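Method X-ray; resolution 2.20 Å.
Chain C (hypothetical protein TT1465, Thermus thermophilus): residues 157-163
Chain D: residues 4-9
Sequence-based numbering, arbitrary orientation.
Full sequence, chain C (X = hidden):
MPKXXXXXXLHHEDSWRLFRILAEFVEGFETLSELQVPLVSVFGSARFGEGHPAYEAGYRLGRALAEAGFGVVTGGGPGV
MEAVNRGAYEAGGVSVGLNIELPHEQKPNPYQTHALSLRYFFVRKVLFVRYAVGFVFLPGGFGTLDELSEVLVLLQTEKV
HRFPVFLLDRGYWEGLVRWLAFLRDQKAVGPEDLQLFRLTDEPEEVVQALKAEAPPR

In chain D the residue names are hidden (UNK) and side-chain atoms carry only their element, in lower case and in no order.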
ATOM      1  N   THR C 157     -11.987  27.132  -3.537  1.00 27.08           N
ATOM      2  CA  THR C 157     -11.138  26.490  -4.530  1.00 26.02           C
ATOM      3  C   THR C 157     -11.794  25.284  -5.177  1.00 25.88           C
ATOM      4  O   THR C 157     -11.132  24.488  -5.835  1.00 25.43           O
ATOM      5  CB  THR C 157      -9.798  26.061  -3.925  1.00 26.00           C
ATOM      6  OG1 THR C 157     -10.033  25.187  -2.819  1.00 27.30           O
ATOM      7  CG2 THR C 157      -9.018  27.280  -3.455  1.00 23.24           C
ATOM      8  N   GLU C 158     -13.100  25.160  -4.968  1.00 27.17           N
ATOM      9  CA  GLU C 158     -13.901  24.091  -5.544  1.00 29.52           C
ATOM     10  C   GLU C 158     -13.317  22.692  -5.422  1.00 26.88           C
ATOM     11  O   GLU C 158     -13.215  21.963  -6.409  1.00 25.75           O
ATOM     12  CB  GLU C 158     -14.179  24.420  -7.008  1.00 34.54           C
ATOM     13  CG  GLU C 158     -14.686  25.845  -7.173  1.00 43.74           C
ATOM     14  CD  GLU C 158     -14.742  26.296  -8.615  1.00 47.62           C
ATOM     15  OE1 GLU C 158     -15.556  25.741  -9.383  1.00 49.12           O
ATOM     16  OE2 GLU C 158     -13.963  27.208  -8.975  1.00 49.15           O
ATOM     17  N   LYS C 159     -12.933  22.325  -4.209  1.00 26.55           N
ATOM     18  CA  LYS C 159     -12.397  20.996  -3.951  1.00 29.19           C
ATOM     19  C   LYS C 159     -13.539  20.060  -3.557  1.00 27.34           C
ATOM     20  O   LYS C 159     -13.336  18.869  -3.368  1.00 28.19           O
ATOM     21  CB  LYS C 159     -11.358  21.032  -2.823  1.00 29.13           C
ATOM     22  CG  LYS C 159      -9.982  21.516  -3.245  1.00 34.26           C
ATOM     23  CD  LYS C 159      -9.473  20.726  -4.453  1.00 37.76           C
ATOM     24  CE  LYS C 159      -7.979  20.922  -4.682  1.00 41.52           C
ATOM     25  NZ  LYS C 159      -7.597  22.357  -4.698  1.00 43.31           N
ATOM     26  N   VAL C 160     -14.737  20.615  -3.422  1.00 28.43           N
ATOM     27  CA  VAL C 160     -15.913  19.828  -3.059  1.00 28.53           C
ATOM     28  C   VAL C 160     -17.146  20.474  -3.679  1.00 28.96           C
ATOM     29  O   VAL C 160     -17.154  21.677  -3.941  1.00 26.34           O
ATOM     30  CB  VAL C 160     -16.117  19.761  -1.524  1.00 28.76           C
ATOM     31  CG1 VAL C 160     -16.369  21.167  -0.960  1.00 26.10           C
ATOM     32  CG2 VAL C 160     -17.297  18.840  -1.201  1.00 27.05           C
ATOM     33  N   HIS C 161     -18.181  19.672  -3.911  1.00 28.39           N
ATOM     34  CA  HIS C 161     -19.411  20.188  -4.501  1.00 30.11           C
ATOM     35  C   HIS C 161     -19.923  21.376  -3.687  1.00 30.37           C
ATOM     36  O   HIS C 161     -19.720  21.438  -2.471  1.00 30.96           O
ATOM     37  CB  HIS C 161     -20.489  19.093  -4.547  1.00 29.50           C
ATOM     38  CG  HIS C 161     -20.945  18.628  -3.193  1.00 28.84           C
ATOM     39  ND1 HIS C 161     -20.237  17.715  -2.436  1.00 26.79           N
ATOM     40  CD2 HIS C 161     -22.041  18.948  -2.465  1.00 25.43           C
ATOM     41  CE1 HIS C 161     -20.880  17.495  -1.303  1.00 26.18           C
ATOM     42  NE2 HIS C 161     -21.977  18.230  -1.295  1.00 23.95           N
ATOM     43  N   ARG C 162     -20.577  22.321  -4.360  1.00 29.04           N
ATOM     44  CA  ARG C 162     -21.114  23.488  -3.675  1.00 29.48           C
ATOM     45  C   ARG C 162     -22.282  23.096  -2.785  1.00 28.84           C
ATOM     46  O   ARG C 162     -23.057  22.195  -3.116  1.00 30.27           O
ATOM     47  CB  ARG C 162     -21.625  24.545  -4.671  1.00 32.18           C
ATOM     48  CG  ARG C 162     -20.569  25.348  -5.413  1.00 38.53           C
ATOM     49  CD  ARG C 162     -20.244  24.785  -6.797  1.00 46.72           C
ATOM     50  NE  ARG C 162     -19.169  23.786  -6.800  1.00 53.42           N
ATOM     51  CZ  ARG C 162     -17.941  23.991  -6.322  1.00 56.24           C
ATOM     52  NH1 ARG C 162     -17.614  25.162  -5.785  1.00 57.19           N
ATOM     53  NH2 ARG C 162     -17.029  23.027  -6.393  1.00 58.21           N
ATOM     54  N   PHE C 163     -22.391  23.779  -1.651  1.00 26.17           N
ATOM     55  CA  PHE C 163     -23.486  23.589  -0.710  1.00 21.67           C
ATOM     56  C   PHE C 163     -23.596  24.871   0.108  1.00 21.63           C
ATOM     57  O   PHE C 163     -22.620  25.597   0.262  1.00 23.04           O
ATOM     58  CB  PHE C 163     -23.267  22.357   0.193  1.00 20.01           C
ATOM     59  CG  PHE C 163     -21.944  22.331   0.919  1.00 15.10           C
ATOM     60  CD1 PHE C 163     -21.693  23.188   1.980  1.00 18.51           C
ATOM     61  CD2 PHE C 163     -20.961  21.404   0.561  1.00 17.98           C
ATOM     62  CE1 PHE C 163     -20.486  23.119   2.674  1.00 18.14           C
ATOM     63  CE2 PHE C 163     -19.758  21.327   1.244  1.00 11.86           C
ATOM     64  CZ  PHE C 163     -19.517  22.183   2.302  1.00 11.59           C
TER
ATOM     65  N   UNK D   4     -15.513  17.368 -11.846  1.00 53.01           N
ATOM     66  CA  UNK D   4     -15.690  16.650 -10.581  1.00 48.91           C
ATOM     67  C   UNK D   4     -14.694  17.079  -9.506  1.00 43.42           C
ATOM     68  O   UNK D   4     -13.492  16.831  -9.632  1.00 44.98           O
ATOM     69  c   UNK D   4     -17.736  14.288  -9.955  1.00 53.06           C
ATOM     70  c   UNK D   4     -15.541  15.145 -10.817  1.00 51.14           C
ATOM     71  n   UNK D   4     -19.574  12.923  -8.969  1.00 56.85           N
ATOM     72  c   UNK D   4     -18.850  13.291 -10.214  1.00 54.72           C
ATOM     73  c   UNK D   4     -16.830  14.422 -11.177  1.00 53.74           C
ATOM     74  N   UNK D   5     -15.181  17.727  -8.431  1.00 37.13           N
ATOM     75  CA  UNK D   5     -14.303  18.178  -7.344  1.00 32.74           C
ATOM     76  C   UNK D   5     -13.535  17.030  -6.682  1.00 30.46           C
ATOM     77  O   UNK D   5     -14.078  15.943  -6.450  1.00 29.78           O
ATOM     78  c   UNK D   5     -16.537  18.283  -8.273  1.00 34.07           C
ATOM     79  c   UNK D   5     -15.267  18.867  -6.388  1.00 32.73           C
ATOM     80  c   UNK D   5     -16.300  19.432  -7.318  1.00 34.21           C
ATOM     81  N   UNK D   6     -12.267  17.285  -6.390  1.00 26.85           N
ATOM     82  CA  UNK D   6     -11.387  16.301  -5.778  1.00 23.49           C
ATOM     83  C   UNK D   6     -12.104  15.397  -4.778  1.00 23.86           C
ATOM     84  O   UNK D   6     -12.166  14.182  -4.959  1.00 20.73           O
ATOM     85  c   UNK D   6      -8.860  16.336  -4.995  1.00 25.72           C
ATOM     86  c   UNK D   6      -8.964  14.825  -4.985  1.00 27.14           C
ATOM     87  c   UNK D   6     -10.242  17.009  -5.062  1.00 22.62           C
ATOM     88  c   UNK D   6      -8.152  16.812  -3.726  1.00 25.34           C
ATOM     89  N   UNK D   7     -12.642  16.012  -3.724  1.00 20.42           N
ATOM     90  CA  UNK D   7     -13.319  15.290  -2.662  1.00 18.95           C
ATOM     91  C   UNK D   7     -14.464  14.402  -3.108  1.00 17.62           C
ATOM     92  O   UNK D   7     -14.638  13.315  -2.574  1.00 14.57           O
ATOM     93  c   UNK D   7     -14.543  15.487  -0.474  1.00 17.07           C
ATOM     94  c   UNK D   7     -12.649  17.044  -1.004  1.00 17.97           C
ATOM     95  c   UNK D   7     -11.518  16.170  -0.515  1.00 20.89           C
ATOM     96  c   UNK D   7     -13.829  16.260  -1.577  1.00 18.12           C
ATOM     97  N   UNK D   8     -15.241  14.848  -4.085  1.00 21.16           N
ATOM     98  CA  UNK D   8     -16.358  14.041  -4.557  1.00 22.63           C
ATOM     99  C   UNK D   8     -15.914  12.844  -5.388  1.00 25.19           C
ATOM    100  O   UNK D   8     -16.723  11.973  -5.727  1.00 25.21           O
ATOM    101  c   UNK D   8     -17.849  16.091  -4.528  1.00 24.37           C
ATOM    102  o   UNK D   8     -18.930  15.974  -3.925  1.00 27.42           O
ATOM    103  c   UNK D   8     -17.336  14.910  -5.345  1.00 23.77           C
ATOM    104  o   UNK D   8     -17.160  17.130  -4.470  1.00 27.35           O
ATOM    105  N   UNK D   9     -14.628  12.780  -5.718  1.00 23.62           N
ATOM    106  CA  UNK D   9     -14.149  11.642  -6.500  1.00 27.31           C
ATOM    107  C   UNK D   9     -13.738  10.475  -5.602  1.00 25.03           C
ATOM    108  O   UNK D   9     -13.415   9.400  -6.082  1.00 24.66           O
ATOM    109  o   UNK D   9     -12.624  14.005 -10.523  1.00 49.78           O
ATOM    110  c   UNK D   9     -12.995  12.053  -7.421  1.00 26.86           C
ATOM    111  c   UNK D   9     -12.465  13.144  -9.656  1.00 42.12           C
ATOM    112  n   UNK D   9     -11.448  12.289  -9.674  1.00 46.23           N
ATOM    113  c   UNK D   9     -13.449  13.014  -8.513  1.00 37.83           C
TER
HETATM  114  O   HOH W   1     -11.631  19.667  -7.444  1.00 14.87           O

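Position 4 of chain D carries four side-chain carbons in an unbranched row that ends in a nitrogen. Its CA-to-CB bond points away from chain C, and even its terminal nitrogen stays 7.6 Å from CB of His C161. A linear four-carbon chain with a terminal amine is lysine, and Lys D4 takes no part in the contact.

At position 5 three carbons close a ring onto the backbone nitrogen. The ring faces chain C: its CB lies 3.5 Å from the N of Val C160 and 3.5 Å from the C of Lys C159, so it packs against the peptide unit joining these two residues. Only proline builds such a ring. With the name settled, CG of Pro D5 is found 3.8 Å from NH2 of Arg C162, at the edge of the guanidinium and near its plane.

Position 6 has four carbons, forked at the second. Its CB approaches CD of Lys C159 at 3.8 Å, an aliphatic contact along the lysine chain. The fork at the second carbon identifies leucine. The backbone N of Leu D6 donates to a water (2.7 Å from N to the water oxygen), which in turn donates to O of Glu C158 at 3.0 Å, bridging the two chains.

Position 7 also holds four carbons, but the fork is at the first and one arm is two carbons long. Its CB sits 4.2 Å from CB of Val C160, an apolar pairing. This branching is that of isoleucine, and the backbone N of Ile D7 donates a hydrogen bond to O of Lys C159 (3.0 Å, 154°).

The side chain at position 8 consists of two carbons, the second bearing two oxygens. One oxygen is 2.8 Å from the backbone N of His C161 and the other 2.6 Å from its ND1. A carboxylate on a single methylene is aspartate; OD1 of Asp D8 accepts from the backbone N, and OD2 accepts from ND1 near the plane of the imidazole.

Position 9 shows three carbons, the third carrying one oxygen and one nitrogen, and the side chain does not reach chain C. These atoms make it glutamine. The backbone N of Gln D9 donates to O of Leu D6 at 2.9 Å.

The contact thus combines close packing with directed polar bonds. Pro D5 covers the backbone around Lys C159 and Val C160, and the turn that follows presents N of Ile D7 to the carbonyl of Lys C159. Asp D8 then grips His C161 through both carboxylate oxygens, engaging backbone and imidazole together.

Chain D (4-9) KPLIDQ
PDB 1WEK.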